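Local atomic coordinates of leucine--tRNA ligase (Agrobacterium radiobacter, PDB entry 5AH5), a protein that probably catalyses the ATP-dependent attachment of L-leucine to tRNA(Leu), releasing AMP and diphosphate. Residues D198-L204 and Q218-R224; S537-K542 and D553-V557. All coordinates share one frame. Numbering follows the deposited sequence.

How the interactions relate
Interaction 2 is the more deeply buried of the two and belongs to the catalytic Rossmann-fold core: it packs helix 533-546 against the chain that leads into strand 556-560. Interaction 1 packs the short helix 197-202 against the C-terminal part of helix 212-222, is partly exposed, and touches bound tRNA on one flank. Its leucines and isoleucine fill the gap between helices while an arginine pairs with aspartates; in interaction 2 the basic members of the charged network, Arg538 and Lys542, are buried and the acidic ones partly exposed. Their centres lie about 13 Å apart, and they join directly: Asp203 OD2 forms a salt bridge with Lys542 NZ at 2.8 Å, and Gln218 OE1 lies 2.8 Å from Arg538 NH1, a probable hydrogen bond.

Interaction 1. Residues D198-L204 and Q218-R224; sequences DRLLDDL and QRNWIGR. With nucleotides of chain D.
Leu201, Arg224 and Leu204 give up most surface where the short helix 197-202 packs, nearly antiparallel, against the C-terminal part of helix 212-222. The axes of 198-202 and 218-222 run at 155° and approach to 9.8 Å, with the CA atoms of Leu201 and Arg219 6.1 Å apart. Leu201 (chi1 t, chi2 p) faces the partner helix: its CD1 lies 3.9 Å from Arg219 CA, and its CD2 packs 3.4 Å from Arg224 CZ, over one guanidinium face. Ile222 CD1 reaches Leu200 CB at 3.8 Å. Leu204 (m, t) places CB 3.8 Å from Arg219 NH2, its CD1 over that guanidinium; arginines suit these places, their flat faces covering leucine methyls while Arg224's edge meets aspartates. Gly223 (phi 64°) ends the helix and turns the chain into strand 224-234 of a separate mixed sheet. Arg224 extends back (t, t, p), forming hydrogen-bonded salt bridges from NH1 to Asp198 OD1 (3.0 Å) and Asp202 OD1 (3.2 Å), and from NH2 to Asp202 OD1 (3.3 Å); Tyr410 also hydrogen-bonds Asp198. Asn220 ND2 makes a weak 3.4 Å hydrogen bond to O2' of tRNA nucleotide G79 of chain D. The topology is consistent with the junction to the inserted editing domain of leucyl-tRNA synthetases.

Interaction 2. Residues S537-K542 and D553-V557; sequences SRFITK and DEPFV
A buried lysine and arginine share one glutamate: Glu554 OE2 accepts from Arg538 NH2 and from Lys542 NZ, both at 2.8 Å, while its OE1 takes Arg538 NE at 3.0 Å. Arg538 (m, t, p) and Lys542 (m, t, t, m) are one turn apart on a regular helix, so both can reach the same carboxylate. Residues 553-555 form a loop, with Glu554 extended (phi/psi -141/133), running into strand 556-560. Glu554 has its CA-to-CB bond pointing away, but chi1 and chi2, both m, fold the carboxylate back. Lys542 NZ also meets Asp553 O and OD2, each at 2.9 Å, and Asp203 outside; Asp553 OD1 turns to His545. The nearest CA pairs are Lys542-Asp553 (5.1 Å) and Arg538-Glu554 (6.0 Å). Next to the charged cluster, compact Pro555 fits against the helix, its CB 3.6 Å from Thr541 OG1, which donates a hydrogen bond to Ser537 O at 2.8 Å. Ser537 OG, hydrogen-bonded to His533 O, lies 3.5 Å from Phe556 CE2 at the ring edge. The contact closes the beta-alpha-beta unit 520-524, 533-546, 556-560 of the class-I Rossmann fold.

Interaction 1. Residues D198-L204 and Q218-R224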
loop_
_atom_site.group_PDB
_atom_site.type_symbol
_atom_site.label_atom_id
_atom_site.label_comp_id
_atom_site.label_asym_id
_atom_site.label_seq_id
_atom_site.Cartn_x
_atom_site.Cartn_y
_atom_site.Cartn_z
ATOM N N ASP B 198 -14.577 13.041 6.134
ATOM C CA ASP B 198 -15.449 12.198 6.924
ATOM C C ASP B 198 -15.593 10.770 6.366
ATOM O O ASP B 198 -15.554 9.811 7.113
ATOM C CB ASP B 198 -16.849 12.831 7.045
ATOM C CG ASP B 198 -16.938 13.889 8.145
ATOM O OD1 ASP B 198 -16.044 14.004 9.023
ATOM O OD2 ASP B 198 -17.965 14.580 8.141
ATOM N N ARG B 199 -15.799 10.646 5.062
ATOM C CA ARG B 199 -15.858 9.348 4.437
ATOM C C ARG B 199 -14.554 8.567 4.424
ATOM O O ARG B 199 -14.583 7.337 4.520
ATOM C CB ARG B 199 -16.278 9.494 3.028
ATOM C CG ARG B 199 -17.733 9.809 2.842
ATOM C CD ARG B 199 -18.118 9.227 1.504
ATOM N NE ARG B 199 -18.415 10.212 0.538
ATOM C CZ ARG B 199 -18.422 10.003 -0.773
ATOM N NH1 ARG B 199 -18.056 8.837 -1.328
ATOM N NH2 ARG B 199 -18.759 11.034 -1.541
ATOM N N LEU B 200 -13.439 9.271 4.248
ATOM C CA LEU B 200 -12.124 8.683 4.376
ATOM C C LEU B 200 -11.897 8.120 5.802
ATOM O O LEU B 200 -11.333 7.043 5.978
ATOM C CB LEU B 200 -11.043 9.734 4.056
ATOM C CG LEU B 200 -10.951 10.144 2.580
ATOM C CD1 LEU B 200 -10.020 11.355 2.423
ATOM C CD2 LEU B 200 -10.526 8.952 1.700
ATOM N N LEU B 201 -12.344 8.853 6.803
ATOM C CA LEU B 201 -12.151 8.473 8.190
ATOM C C LEU B 201 -13.101 7.323 8.575
ATOM O O LEU B 201 -12.646 6.285 8.995
ATOM C CB LEU B 201 -12.374 9.699 9.079
ATOM C CG LEU B 201 -12.129 9.561 10.568
ATOM C CD1 LEU B 201 -10.764 8.940 10.863
ATOM C CD2 LEU B 201 -12.267 10.928 11.217
ATOM N N ASP B 202 -14.406 7.493 8.363
ATOM C CA ASP B 202 -15.391 6.464 8.718
ATOM C C ASP B 202 -15.302 5.150 7.902
ATOM O O ASP B 202 -15.643 4.068 8.435
ATOM C CB ASP B 202 -16.818 7.029 8.628
ATOM C CG ASP B 202 -17.046 8.292 9.530
ATOM O OD1 ASP B 202 -16.211 8.591 10.414
ATOM O OD2 ASP B 202 -18.073 8.992 9.319
ATOM N N ASP B 203 -14.894 5.218 6.624
ATOM C CA ASP B 203 -14.817 4.009 5.808
ATOM C C ASP B 203 -13.607 3.150 6.153
ATOM O O ASP B 203 -13.559 2.010 5.722
ATOM C CB ASP B 203 -14.863 4.286 4.294
ATOM C CG ASP B 203 -16.146 4.984 3.850
ATOM O OD1 ASP B 203 -17.137 5.021 4.631
ATOM O OD2 ASP B 203 -16.153 5.523 2.702
ATOM N N LEU B 204 -12.648 3.667 6.932
ATOM C CA LEU B 204 -11.620 2.820 7.548
ATOM C C LEU B 204 -12.168 1.638 8.369
ATOM O O LEU B 204 -11.544 0.564 8.386
ATOM C CB LEU B 204 -10.685 3.622 8.443
ATOM C CG LEU B 204 -9.780 4.593 7.662
ATOM C CD1 LEU B 204 -9.234 5.638 8.589
ATOM C CD2 LEU B 204 -8.667 3.887 6.959
ATOM N N GLN B 218 -3.680 6.521 9.152
ATOM C CA GLN B 218 -4.575 7.392 8.398
ATOM C C GLN B 218 -5.541 8.165 9.287
ATOM O O GLN B 218 -5.872 9.311 9.006
ATOM C CB GLN B 218 -5.321 6.631 7.294
ATOM C CG GLN B 218 -4.412 6.167 6.142
ATOM C CD GLN B 218 -5.159 5.811 4.845
ATOM O OE1 GLN B 218 -6.395 5.792 4.778
ATOM N NE2 GLN B 218 -4.388 5.524 3.805
ATOM N N ARG B 219 -6.031 7.528 10.341
ATOM C CA ARG B 219 -6.931 8.164 11.320
ATOM C C ARG B 219 -6.273 9.407 11.935
ATOM O O ARG B 219 -6.887 10.462 12.043
ATOM C CB ARG B 219 -7.295 7.109 12.403
ATOM C CG ARG B 219 -8.202 7.531 13.548
ATOM C CD ARG B 219 -8.851 6.323 14.275
ATOM N NE ARG B 219 -9.918 5.656 13.477
ATOM C CZ ARG B 219 -9.856 4.445 12.879
ATOM N NH1 ARG B 219 -8.772 3.646 12.965
ATOM N NH2 ARG B 219 -10.913 4.001 12.186
ATOM N N ASN B 220 -5.009 9.273 12.305
ATOM C CA ASN B 220 -4.243 10.363 12.873
ATOM C C ASN B 220 -3.874 11.428 11.839
ATOM O O ASN B 220 -3.701 12.579 12.213
ATOM C CB ASN B 220 -2.915 9.860 13.431
ATOM C CG ASN B 220 -3.064 8.945 14.654
ATOM O OD1 ASN B 220 -4.104 8.891 15.306
ATOM N ND2 ASN B 220 -2.000 8.222 14.951
ATOM N N TRP B 221 -3.660 11.040 10.576
ATOM C CA TRP B 221 -3.383 12.029 9.519
ATOM C C TRP B 221 -4.591 12.925 9.256
ATOM O O TRP B 221 -4.465 14.150 9.186
ATOM C CB TRP B 221 -2.935 11.366 8.235
ATOM C CG TRP B 221 -2.446 12.340 7.260
ATOM C CD1 TRP B 221 -3.133 12.854 6.191
ATOM C CD2 TRP B 221 -1.162 12.966 7.261
ATOM N NE1 TRP B 221 -2.335 13.761 5.522
ATOM C CE2 TRP B 221 -1.121 13.835 6.153
ATOM C CE3 TRP B 221 -0.021 12.852 8.076
ATOM C CZ2 TRP B 221 -0.001 14.613 5.869
ATOM C CZ3 TRP B 221 1.080 13.610 7.797
ATOM C CH2 TRP B 221 1.100 14.488 6.696
ATOM N N ILE B 222 -5.759 12.312 9.123
ATOM C CA ILE B 222 -6.979 13.068 8.854
ATOM C C ILE B 222 -7.319 13.963 10.050
ATOM O O ILE B 222 -7.562 15.164 9.884
ATOM C CB ILE B 222 -8.131 12.141 8.504
ATOM C CG1 ILE B 222 -7.825 11.404 7.178
ATOM C CG2 ILE B 222 -9.451 12.902 8.476
ATOM C CD1 ILE B 222 -8.647 10.143 7.003
ATOM N N GLY B 223 -7.321 13.336 11.232
ATOM C CA GLY B 223 -7.280 14.007 12.524
ATOM C C GLY B 223 -8.504 14.842 12.767
ATOM O O GLY B 223 -8.406 16.063 12.926
ATOM N N ARG B 224 -9.657 14.210 12.736
ATOM C CA ARG B 224 -10.919 14.883 13.114
ATOM C C ARG B 224 -11.023 15.187 14.651
ATOM O O ARG B 224 -10.794 14.308 15.504
ATOM C CB ARG B 224 -12.119 14.063 12.654
ATOM C CG ARG B 224 -13.451 14.741 12.904
ATOM C CD ARG B 224 -14.597 14.021 12.229
ATOM N NE ARG B 224 -14.842 12.724 12.844
ATOM C CZ ARG B 224 -15.460 11.689 12.266
ATOM N NH1 ARG B 224 -15.924 11.734 11.010
ATOM N NH2 ARG B 224 -15.604 10.566 12.960
ATOM P P G D 79 7.060 7.297 12.342
ATOM O OP1 G D 79 7.358 7.693 10.937
ATOM O OP2 G D 79 7.864 7.854 13.461
ATOM O "O5'" G D 79 5.560 7.672 12.681
ATOM C "C5'" G D 79 4.600 7.378 11.673
ATOM C "C4'" G D 79 3.241 7.617 12.214
ATOM O "O4'" G D 79 3.052 6.844 13.445
ATOM C "C3'" G D 79 2.968 9.045 12.658
ATOM O "O3'" G D 79 2.723 9.903 11.546
ATOM C "C2'" G D 79 1.739 8.818 13.506
ATOM O "O2'" G D 79 0.596 8.525 12.755
ATOM C "C1'" G D 79 2.141 7.545 14.270
ATOM N N9 G D 79 2.792 7.836 15.542
ATOM C C8 G D 79 4.105 7.639 15.905
ATOM N N7 G D 79 4.354 7.996 17.135
ATOM C C5 G D 79 3.135 8.468 17.607
ATOM C C6 G D 79 2.772 8.964 18.887
ATOM O O6 G D 79 3.481 9.090 19.896
ATOM N N1 G D 79 1.428 9.321 18.935
ATOM C C2 G D 79 0.544 9.212 17.887
ATOM N N2 G D 79 -0.718 9.614 18.124
ATOM N N3 G D 79 0.863 8.722 16.703
ATOM C C4 G D 79 2.165 8.381 16.633
ATOM P P C D 80 3.267 11.434 11.499
ATOM O OP1 C D 80 3.072 11.970 10.110
ATOM O OP2 C D 80 4.571 11.535 12.166
ATOM O "O5'" C D 80 2.258 12.215 12.434
ATOM C "C5'" C D 80 0.989 12.620 11.977
ATOM C "C4'" C D 80 0.224 13.220 13.124
ATOM O "O4'" C D 80 0.074 12.256 14.202
ATOM C "C3'" C D 80 0.864 14.413 13.814
ATOM O "O3'" C D 80 0.706 15.582 13.013
ATOM C "C2'" C D 80 0.062 14.441 15.103
ATOM O "O2'" C D 80 -1.257 14.883 14.895
ATOM C "C1'" C D 80 0.044 12.949 15.455
ATOM N N1 C D 80 1.217 12.549 16.280
ATOM C C2 C D 80 1.242 12.924 17.626
ATOM O O2 C D 80 0.270 13.532 18.096
ATOM N N3 C D 80 2.318 12.601 18.382
ATOM C C4 C D 80 3.371 12.004 17.821
ATOM N N4 C D 80 4.416 11.716 18.598
ATOM C C5 C D 80 3.402 11.676 16.434
ATOM C C6 C D 80 2.306 11.943 15.714
#

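Interaction 2. Residues S537-K542 and D553-V557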
loop_
_atom_site.group_PDB
_atom_site.type_symbol
_atom_site.label_atom_id
_atom_site.label_comp_id
_atom_site.label_asym_id
_atom_site.label_seq_id
_atom_site.Cartn_x
_atom_site.Cartn_y
_atom_site.Cartn_z
ATOM N N SER B 537 -5.228 7.768 -3.338
ATOM C CA SER B 537 -5.939 6.695 -4.065
ATOM C C SER B 537 -7.326 6.396 -3.481
ATOM O O SER B 537 -8.305 6.204 -4.236
ATOM C CB SER B 537 -5.078 5.410 -4.071
ATOM O OG SER B 537 -4.883 4.913 -2.747
ATOM N N ARG B 538 -7.439 6.355 -2.145
ATOM C CA ARG B 538 -8.764 6.167 -1.575
ATOM C C ARG B 538 -9.620 7.400 -1.879
ATOM O O ARG B 538 -10.790 7.273 -2.233
ATOM C CB ARG B 538 -8.719 5.881 -0.077
ATOM C CG ARG B 538 -7.992 4.585 0.277
ATOM C CD ARG B 538 -7.916 4.440 1.810
ATOM N NE ARG B 538 -9.302 4.408 2.309
ATOM C CZ ARG B 538 -9.826 5.162 3.278
ATOM N NH1 ARG B 538 -9.092 5.980 4.030
ATOM N NH2 ARG B 538 -11.126 5.043 3.530
ATOM N N PHE B 539 -9.035 8.586 -1.767
ATOM C CA PHE B 539 -9.788 9.813 -2.027
ATOM C C PHE B 539 -10.290 9.880 -3.493
ATOM O O PHE B 539 -11.459 10.155 -3.767
ATOM C CB PHE B 539 -8.930 11.042 -1.679
ATOM C CG PHE B 539 -9.444 12.332 -2.255
ATOM C CD1 PHE B 539 -10.746 12.741 -2.030
ATOM C CD2 PHE B 539 -8.614 13.146 -3.015
ATOM C CE1 PHE B 539 -11.229 13.940 -2.540
ATOM C CE2 PHE B 539 -9.092 14.342 -3.557
ATOM C CZ PHE B 539 -10.400 14.740 -3.311
ATOM N N ILE B 540 -9.424 9.553 -4.423
ATOM C CA ILE B 540 -9.766 9.747 -5.848
ATOM C C ILE B 540 -10.754 8.666 -6.263
ATOM O O ILE B 540 -11.583 8.909 -7.151
ATOM C CB ILE B 540 -8.491 9.864 -6.739
ATOM C CG1 ILE B 540 -7.842 11.235 -6.516
ATOM C CG2 ILE B 540 -8.720 9.633 -8.226
ATOM C CD1 ILE B 540 -8.711 12.418 -6.825
ATOM N N THR B 541 -10.732 7.511 -5.571
ATOM C CA THR B 541 -11.694 6.439 -5.875
ATOM C C THR B 541 -13.111 6.867 -5.518
ATOM O O THR B 541 -14.048 6.719 -6.305
ATOM C CB THR B 541 -11.231 5.116 -5.259
ATOM O OG1 THR B 541 -9.979 4.744 -5.880
ATOM C CG2 THR B 541 -12.288 3.979 -5.492
ATOM N N LYS B 542 -13.250 7.520 -4.377
ATOM C CA LYS B 542 -14.540 8.036 -3.956
ATOM C C LYS B 542 -15.028 9.139 -4.886
ATOM O O LYS B 542 -16.184 9.195 -5.255
ATOM C CB LYS B 542 -14.424 8.531 -2.509
ATOM C CG LYS B 542 -14.047 7.375 -1.546
ATOM C CD LYS B 542 -14.140 7.768 -0.107
ATOM C CE LYS B 542 -13.669 6.671 0.859
ATOM N NZ LYS B 542 -14.332 5.348 0.622
ATOM N N ASP B 553 -16.255 1.995 -4.040
ATOM C CA ASP B 553 -15.929 3.147 -3.220
ATOM C C ASP B 553 -14.571 3.026 -2.578
ATOM O O ASP B 553 -14.136 3.955 -1.899
ATOM C CB ASP B 553 -17.001 3.273 -2.108
ATOM C CG ASP B 553 -17.154 4.688 -1.599
ATOM O OD1 ASP B 553 -17.412 5.585 -2.433
ATOM O OD2 ASP B 553 -17.051 4.924 -0.391
ATOM N N GLU B 554 -13.907 1.884 -2.748
ATOM C CA GLU B 554 -12.604 1.645 -2.126
ATOM C C GLU B 554 -11.782 0.908 -3.108
ATOM O O GLU B 554 -12.289 -0.028 -3.686
ATOM C CB GLU B 554 -12.694 0.801 -0.833
ATOM C CG GLU B 554 -13.184 1.622 0.340
ATOM C CD GLU B 554 -12.137 2.562 0.945
ATOM O OE1 GLU B 554 -10.896 2.394 0.750
ATOM O OE2 GLU B 554 -12.566 3.469 1.670
ATOM N N PRO B 555 -10.518 1.337 -3.322
ATOM C CA PRO B 555 -9.732 0.754 -4.395
ATOM C C PRO B 555 -9.201 -0.618 -4.137
ATOM O O PRO B 555 -8.970 -1.341 -5.102
ATOM C CB PRO B 555 -8.525 1.720 -4.492
ATOM C CG PRO B 555 -8.458 2.346 -3.138
ATOM C CD PRO B 555 -9.874 2.526 -2.775
ATOM N N PHE B 556 -8.855 -0.918 -2.875
ATOM C CA PHE B 556 -8.051 -2.103 -2.574
ATOM C C PHE B 556 -8.707 -2.896 -1.392
ATOM O O PHE B 556 -8.927 -2.354 -0.320
ATOM C CB PHE B 556 -6.606 -1.719 -2.229
ATOM C CG PHE B 556 -5.977 -0.680 -3.160
ATOM C CD1 PHE B 556 -5.732 -0.973 -4.482
ATOM C CD2 PHE B 556 -5.527 0.558 -2.658
ATOM C CE1 PHE B 556 -5.141 -0.007 -5.329
ATOM C CE2 PHE B 556 -4.904 1.494 -3.486
ATOM C CZ PHE B 556 -4.764 1.217 -4.841
ATOM N N VAL B 557 -9.086 -4.128 -1.636
ATOM C CA VAL B 557 -9.786 -4.918 -0.611
ATOM C C VAL B 557 -8.820 -5.310 0.513
ATOM O O VAL B 557 -9.004 -4.925 1.644
ATOM C CB VAL B 557 -10.497 -6.153 -1.206
ATOM C CG1 VAL B 557 -11.099 -7.056 -0.084
ATOM C CG2 VAL B 557 -11.617 -5.708 -2.103
#